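Local coordinates for protein adenosine deaminase 1 (Arthrobacter aurescens, PDB 3RYS) that probably catalyses the zinc-dependent hydrolytic deamination of adenine to hypoxanthine, a step of purine salvage and nitrogen catabolism, at residues E23-A35 and P43-E55. Residues are numbered along the deposited sequence; the frame is centred on the assembly and turned at random.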
loop_
_atom_site.group_PDB
_atom_site.type_symbol
_atom_site.label_atom_id
_atom_site.label_comp_id
_atom_site.label_asym_id
_atom_site.label_seq_id
_atom_site.Cartn_x
_atom_site.Cartn_y
_atom_site.Cartn_z
ATOM N N GLU A 23 -2.281 7.934 -3.600
ATOM C CA GLU A 23 -3.293 8.930 -3.255
ATOM C C GLU A 23 -3.434 9.099 -1.743
ATOM O O GLU A 23 -3.930 10.124 -1.271
ATOM C CB GLU A 23 -4.651 8.548 -3.851
ATOM C CG GLU A 23 -4.680 8.418 -5.371
ATOM C CD GLU A 23 -4.300 7.028 -5.862
ATOM O OE1 GLU A 23 -3.538 6.324 -5.171
ATOM O OE2 GLU A 23 -4.766 6.637 -6.951
ATOM N N GLY A 24 -3.011 8.083 -0.993
ATOM C CA GLY A 24 -3.071 8.116 0.458
ATOM C C GLY A 24 -1.841 8.792 1.025
ATOM O O GLY A 24 -1.661 8.907 2.238
ATOM N N THR A 25 -0.999 9.247 0.108
ATOM C CA THR A 25 0.237 9.947 0.406
ATOM C C THR A 25 0.033 11.467 0.439
ATOM O O THR A 25 0.918 12.228 0.851
ATOM C CB THR A 25 1.267 9.572 -0.658
ATOM O OG1 THR A 25 2.144 8.575 -0.124
ATOM C CG2 THR A 25 2.065 10.772 -1.112
ATOM N N LEU A 26 -1.158 11.888 0.026
ATOM C CA LEU A 26 -1.499 13.296 -0.134
ATOM C C LEU A 26 -1.660 14.028 1.198
ATOM O O LEU A 26 -2.664 13.875 1.890
ATOM C CB LEU A 26 -2.784 13.422 -0.948
ATOM C CG LEU A 26 -2.946 14.682 -1.790
ATOM C CD1 LEU A 26 -1.661 14.963 -2.545
ATOM C CD2 LEU A 26 -4.117 14.512 -2.748
ATOM N N GLN A 27 -0.664 14.834 1.540
ATOM C CA GLN A 27 -0.656 15.579 2.789
ATOM C C GLN A 27 -1.495 16.860 2.656
ATOM O O GLN A 27 -1.539 17.466 1.586
ATOM C CB GLN A 27 0.794 15.909 3.161
ATOM C CG GLN A 27 1.051 15.991 4.648
ATOM C CD GLN A 27 0.865 14.660 5.348
ATOM O OE1 GLN A 27 1.521 13.669 5.015
ATOM N NE2 GLN A 27 -0.025 14.634 6.339
ATOM N N PRO A 28 -2.176 17.267 3.741
ATOM C CA PRO A 28 -3.012 18.476 3.746
ATOM C C PRO A 28 -2.325 19.718 3.177
ATOM O O PRO A 28 -2.997 20.544 2.557
ATOM C CB PRO A 28 -3.325 18.670 5.229
ATOM C CG PRO A 28 -3.364 17.278 5.763
ATOM C CD PRO A 28 -2.298 16.517 5.005
ATOM N N GLU A 29 -1.018 19.853 3.379
ATOM C CA GLU A 29 -0.290 20.977 2.799
ATOM C C GLU A 29 -0.340 20.918 1.275
ATOM O O GLU A 29 -0.641 21.915 0.614
ATOM C CB GLU A 29 1.166 21.017 3.283
ATOM C CG GLU A 29 1.329 21.197 4.787
ATOM C CD GLU A 29 0.945 19.947 5.566
ATOM O OE1 GLU A 29 1.390 18.848 5.179
ATOM O OE2 GLU A 29 0.197 20.061 6.563
ATOM N N LEU A 30 -0.052 19.743 0.721
ATOM C CA LEU A 30 -0.020 19.573 -0.729
ATOM C C LEU A 30 -1.410 19.729 -1.328
ATOM O O LEU A 30 -1.571 20.302 -2.406
ATOM C CB LEU A 30 0.575 18.218 -1.109
ATOM C CG LEU A 30 0.765 18.005 -2.610
ATOM C CD1 LEU A 30 1.470 19.200 -3.234
ATOM C CD2 LEU A 30 1.524 16.713 -2.893
ATOM N N ILE A 31 -2.410 19.216 -0.622
ATOM C CA ILE A 31 -3.795 19.366 -1.045
ATOM C C ILE A 31 -4.138 20.843 -1.281
ATOM O O ILE A 31 -4.618 21.216 -2.349
ATOM C CB ILE A 31 -4.762 18.739 -0.022
ATOM C CG1 ILE A 31 -4.481 17.242 0.115
ATOM C CG2 ILE A 31 -6.197 18.955 -0.444
ATOM C CD1 ILE A 31 -5.430 16.513 1.052
ATOM N N PHE A 32 -3.869 21.681 -0.290
ATOM C CA PHE A 32 -4.122 23.111 -0.417
ATOM C C PHE A 32 -3.272 23.783 -1.497
ATOM O O PHE A 32 -3.712 24.739 -2.137
ATOM C CB PHE A 32 -3.931 23.808 0.930
ATOM C CG PHE A 32 -5.168 23.831 1.770
ATOM C CD1 PHE A 32 -5.639 22.674 2.361
ATOM C CD2 PHE A 32 -5.866 25.012 1.962
ATOM C CE1 PHE A 32 -6.786 22.689 3.131
ATOM C CE2 PHE A 32 -7.009 25.035 2.732
ATOM C CZ PHE A 32 -7.471 23.873 3.317
ATOM N N ALA A 33 -2.057 23.287 -1.699
ATOM C CA ALA A 33 -1.174 23.854 -2.710
ATOM C C ALA A 33 -1.672 23.530 -4.120
ATOM O O ALA A 33 -1.678 24.389 -5.003
ATOM C CB ALA A 33 0.250 23.351 -2.515
ATOM N N LEU A 34 -2.088 22.284 -4.325
ATOM C CA LEU A 34 -2.584 21.854 -5.626
ATOM C C LEU A 34 -3.941 22.479 -5.920
ATOM O O LEU A 34 -4.235 22.839 -7.060
ATOM C CB LEU A 34 -2.657 20.327 -5.704
ATOM C CG LEU A 34 -1.299 19.631 -5.595
ATOM C CD1 LEU A 34 -1.450 18.120 -5.626
ATOM C CD2 LEU A 34 -0.370 20.103 -6.702
ATOM N N ALA A 35 -4.763 22.613 -4.886
ATOM C CA ALA A 35 -6.030 23.313 -5.020
ATOM C C ALA A 35 -5.765 24.715 -5.548
ATOM O O ALA A 35 -6.423 25.178 -6.479
ATOM C CB ALA A 35 -6.756 23.373 -3.680
ATOM N N PRO A 43 -13.764 22.475 0.110
ATOM C CA PRO A 43 -14.873 22.470 1.073
ATOM C C PRO A 43 -14.399 22.681 2.506
ATOM O O PRO A 43 -15.119 22.314 3.433
ATOM C CB PRO A 43 -15.455 21.053 0.947
ATOM C CG PRO A 43 -14.795 20.438 -0.255
ATOM C CD PRO A 43 -13.480 21.126 -0.404
ATOM N N TYR A 44 -13.207 23.246 2.683
ATOM C CA TYR A 44 -12.667 23.493 4.016
ATOM C C TYR A 44 -12.200 24.932 4.134
ATOM O O TYR A 44 -11.435 25.410 3.299
ATOM C CB TYR A 44 -11.493 22.560 4.319
ATOM C CG TYR A 44 -11.641 21.171 3.753
ATOM C CD1 TYR A 44 -12.648 20.325 4.192
ATOM C CD2 TYR A 44 -10.767 20.702 2.782
ATOM C CE1 TYR A 44 -12.788 19.052 3.676
ATOM C CE2 TYR A 44 -10.897 19.429 2.259
ATOM C CZ TYR A 44 -11.910 18.607 2.709
ATOM O OH TYR A 44 -12.046 17.338 2.191
ATOM N N GLU A 45 -12.668 25.615 5.174
ATOM C CA GLU A 45 -12.267 26.988 5.444
ATOM C C GLU A 45 -10.748 27.094 5.466
ATOM O O GLU A 45 -10.155 27.882 4.730
ATOM C CB GLU A 45 -12.833 27.442 6.791
ATOM C CG GLU A 45 -12.501 28.880 7.157
ATOM C CD GLU A 45 -13.352 29.882 6.400
ATOM O OE1 GLU A 45 -14.537 29.576 6.138
ATOM O OE2 GLU A 45 -12.838 30.975 6.071
ATOM N N ASP A 46 -10.125 26.288 6.317
ATOM C CA ASP A 46 -8.674 26.271 6.434
ATOM C C ASP A 46 -8.152 24.841 6.457
ATOM O O ASP A 46 -8.925 23.880 6.466
ATOM C CB ASP A 46 -8.214 27.032 7.687
ATOM C CG ASP A 46 -9.106 26.775 8.896
ATOM O OD1 ASP A 46 -9.783 25.726 8.941
ATOM O OD2 ASP A 46 -9.129 27.628 9.808
ATOM N N ILE A 47 -6.834 24.708 6.463
ATOM C CA ILE A 47 -6.202 23.400 6.504
ATOM C C ILE A 47 -6.367 22.757 7.884
ATOM O O ILE A 47 -6.166 21.554 8.053
ATOM C CB ILE A 47 -4.723 23.492 6.074
ATOM C CG1 ILE A 47 -3.896 22.356 6.671
ATOM C CG2 ILE A 47 -4.150 24.838 6.457
ATOM C CD1 ILE A 47 -2.472 22.347 6.189
ATOM N N GLU A 48 -6.769 23.556 8.864
ATOM C CA GLU A 48 -7.071 23.024 10.186
ATOM C C GLU A 48 -8.418 22.301 10.188
ATOM O O GLU A 48 -8.562 21.239 10.800
ATOM C CB GLU A 48 -7.069 24.139 11.230
ATOM C CG GLU A 48 -7.256 23.644 12.655
ATOM C CD GLU A 48 -7.495 24.775 13.632
ATOM O OE1 GLU A 48 -7.831 25.894 13.183
ATOM O OE2 GLU A 48 -7.349 24.544 14.849
ATOM N N GLU A 49 -9.404 22.882 9.506
ATOM C CA GLU A 49 -10.722 22.265 9.405
ATOM C C GLU A 49 -10.615 20.951 8.647
ATOM O O GLU A 49 -11.397 20.021 8.873
ATOM C CB GLU A 49 -11.722 23.188 8.707
ATOM C CG GLU A 49 -13.123 22.586 8.589
ATOM C CD GLU A 49 -14.030 23.365 7.649
ATOM O OE1 GLU A 49 -13.836 24.593 7.506
ATOM O OE2 GLU A 49 -14.941 22.749 7.055
ATOM N N LEU A 50 -9.641 20.879 7.746
ATOM C CA LEU A 50 -9.384 19.653 7.008
ATOM C C LEU A 50 -8.851 18.554 7.930
ATOM O O LEU A 50 -9.414 17.460 7.980
ATOM C CB LEU A 50 -8.426 19.900 5.838
ATOM C CG LEU A 50 -7.901 18.645 5.132
ATOM C CD1 LEU A 50 -9.042 17.720 4.730
ATOM C CD2 LEU A 50 -7.053 19.011 3.927
ATOM N N ARG A 51 -7.774 18.845 8.659
ATOM C CA ARG A 51 -7.172 17.858 9.559
ATOM C C ARG A 51 -8.194 17.358 10.576
ATOM O O ARG A 51 -8.099 16.241 11.081
ATOM C CB ARG A 51 -5.957 18.440 10.285
ATOM C CG ARG A 51 -4.979 19.177 9.388
ATOM C CD ARG A 51 -3.588 19.233 10.005
ATOM N NE ARG A 51 -2.879 17.965 9.846
ATOM C CZ ARG A 51 -1.863 17.771 9.009
ATOM N NH1 ARG A 51 -1.414 18.768 8.258
ATOM N NH2 ARG A 51 -1.289 16.581 8.931
ATOM N N GLU A 52 -9.176 18.205 10.857
ATOM C CA GLU A 52 -10.242 17.900 11.796
ATOM C C GLU A 52 -11.111 16.743 11.306
ATOM O O GLU A 52 -11.841 16.129 12.083
ATOM C CB GLU A 52 -11.103 19.147 11.984
ATOM C CG GLU A 52 -11.986 19.141 13.212
ATOM C CD GLU A 52 -12.606 20.503 13.470
ATOM O OE1 GLU A 52 -12.085 21.506 12.930
ATOM O OE2 GLU A 52 -13.609 20.572 14.211
ATOM N N LYS A 53 -11.022 16.443 10.013
ATOM C CA LYS A 53 -11.893 15.443 9.393
ATOM C C LYS A 53 -11.263 14.053 9.302
ATOM O O LYS A 53 -11.755 13.188 8.576
ATOM C CB LYS A 53 -12.329 15.902 7.996
ATOM C CG LYS A 53 -13.286 17.081 7.995
ATOM C CD LYS A 53 -13.824 17.344 6.601
ATOM C CE LYS A 53 -14.884 18.435 6.615
ATOM N NZ LYS A 53 -15.425 18.705 5.248
ATOM N N TYR A 54 -10.187 13.840 10.052
ATOM C CA TYR A 54 -9.430 12.595 9.966
ATOM C C TYR A 54 -9.712 11.615 11.106
ATOM O O TYR A 54 -8.889 10.753 11.398
ATOM C CB TYR A 54 -7.928 12.891 9.885
ATOM C CG TYR A 54 -7.472 13.417 8.539
ATOM C CD1 TYR A 54 -7.913 14.646 8.059
ATOM C CD2 TYR A 54 -6.593 12.687 7.751
ATOM C CE1 TYR A 54 -7.496 15.127 6.829
ATOM C CE2 TYR A 54 -6.169 13.160 6.524
ATOM C CZ TYR A 54 -6.623 14.379 6.067
ATOM O OH TYR A 54 -6.194 14.845 4.846
ATOM N N GLU A 55 -10.864 11.739 11.752
ATOM C CA GLU A 55 -11.255 10.739 12.736
ATOM C C GLU A 55 -12.200 9.733 12.096
ATOM O O GLU A 55 -13.383 10.008 11.917
ATOM C CB GLU A 55 -11.909 11.377 13.958
ATOM C CG GLU A 55 -12.104 10.391 15.100
ATOM C CD GLU A 55 -12.891 10.974 16.256
ATOM O OE1 GLU A 55 -13.575 12.001 16.055
ATOM O OE2 GLU A 55 -12.826 10.400 17.366
#
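Glu29 OE2 forms a salt bridge with Arg51 NH1 at 2.7 Å; the hydrogen bond within it is weak, because the N-H points well off the acceptor. The carboxylate lies at the edge of the guanidinium, the two planes only 15° apart, while Pro28 CG sits over one guanidinium face, toward its rim, 3.5 Å from Arg51 NH1. It is the bend in the arginine chain at chi3 (78°) that swings the guanidinium back over the proline. Glu29 OE2 also touches Ile47 CD1, so the methyl tip of the isoleucine sits beside the ion pair.

Next to this ion pair the contact turns apolar. Pro28, in the first turn of helix 28-37, packs its CB against Ile47 CD1 and, at 4.0 Å, against Leu50 CD2, while its CG meets the hydroxyl end of Tyr54. Ile31 CD1 reaches the same leucine methyl from one turn further on. The axes of segments 28-35 and 47-51 run at 131° to each other and approach to 10.4 Å; in this TIM-barrel deaminase they belong to the helices inserted between the first two barrel strands, 15-17 and 95-102, after the zinc ligands His19 and His21. Helix 59-69, which lines the adenine pocket, touches both Ile31 and Tyr54.

Phe32 lies against the start of helix 47-51. Ile47 CB stands over one ring face in a CH-pi contact, 3.9 Å from the centroid, while Leu50 CD2 comes in at the ring edge, 3.8 Å from Phe32 CE1. With Phe32 cut back to an alanine, a gap is likely to open against Ile47 CB, and Leu50 CD2 would lose its contact at the ring edge. Phe32 CZ meanwhile nears the backbone where Asp46 caps that helix, its OD1 accepting from Glu49 N at 2.9 Å.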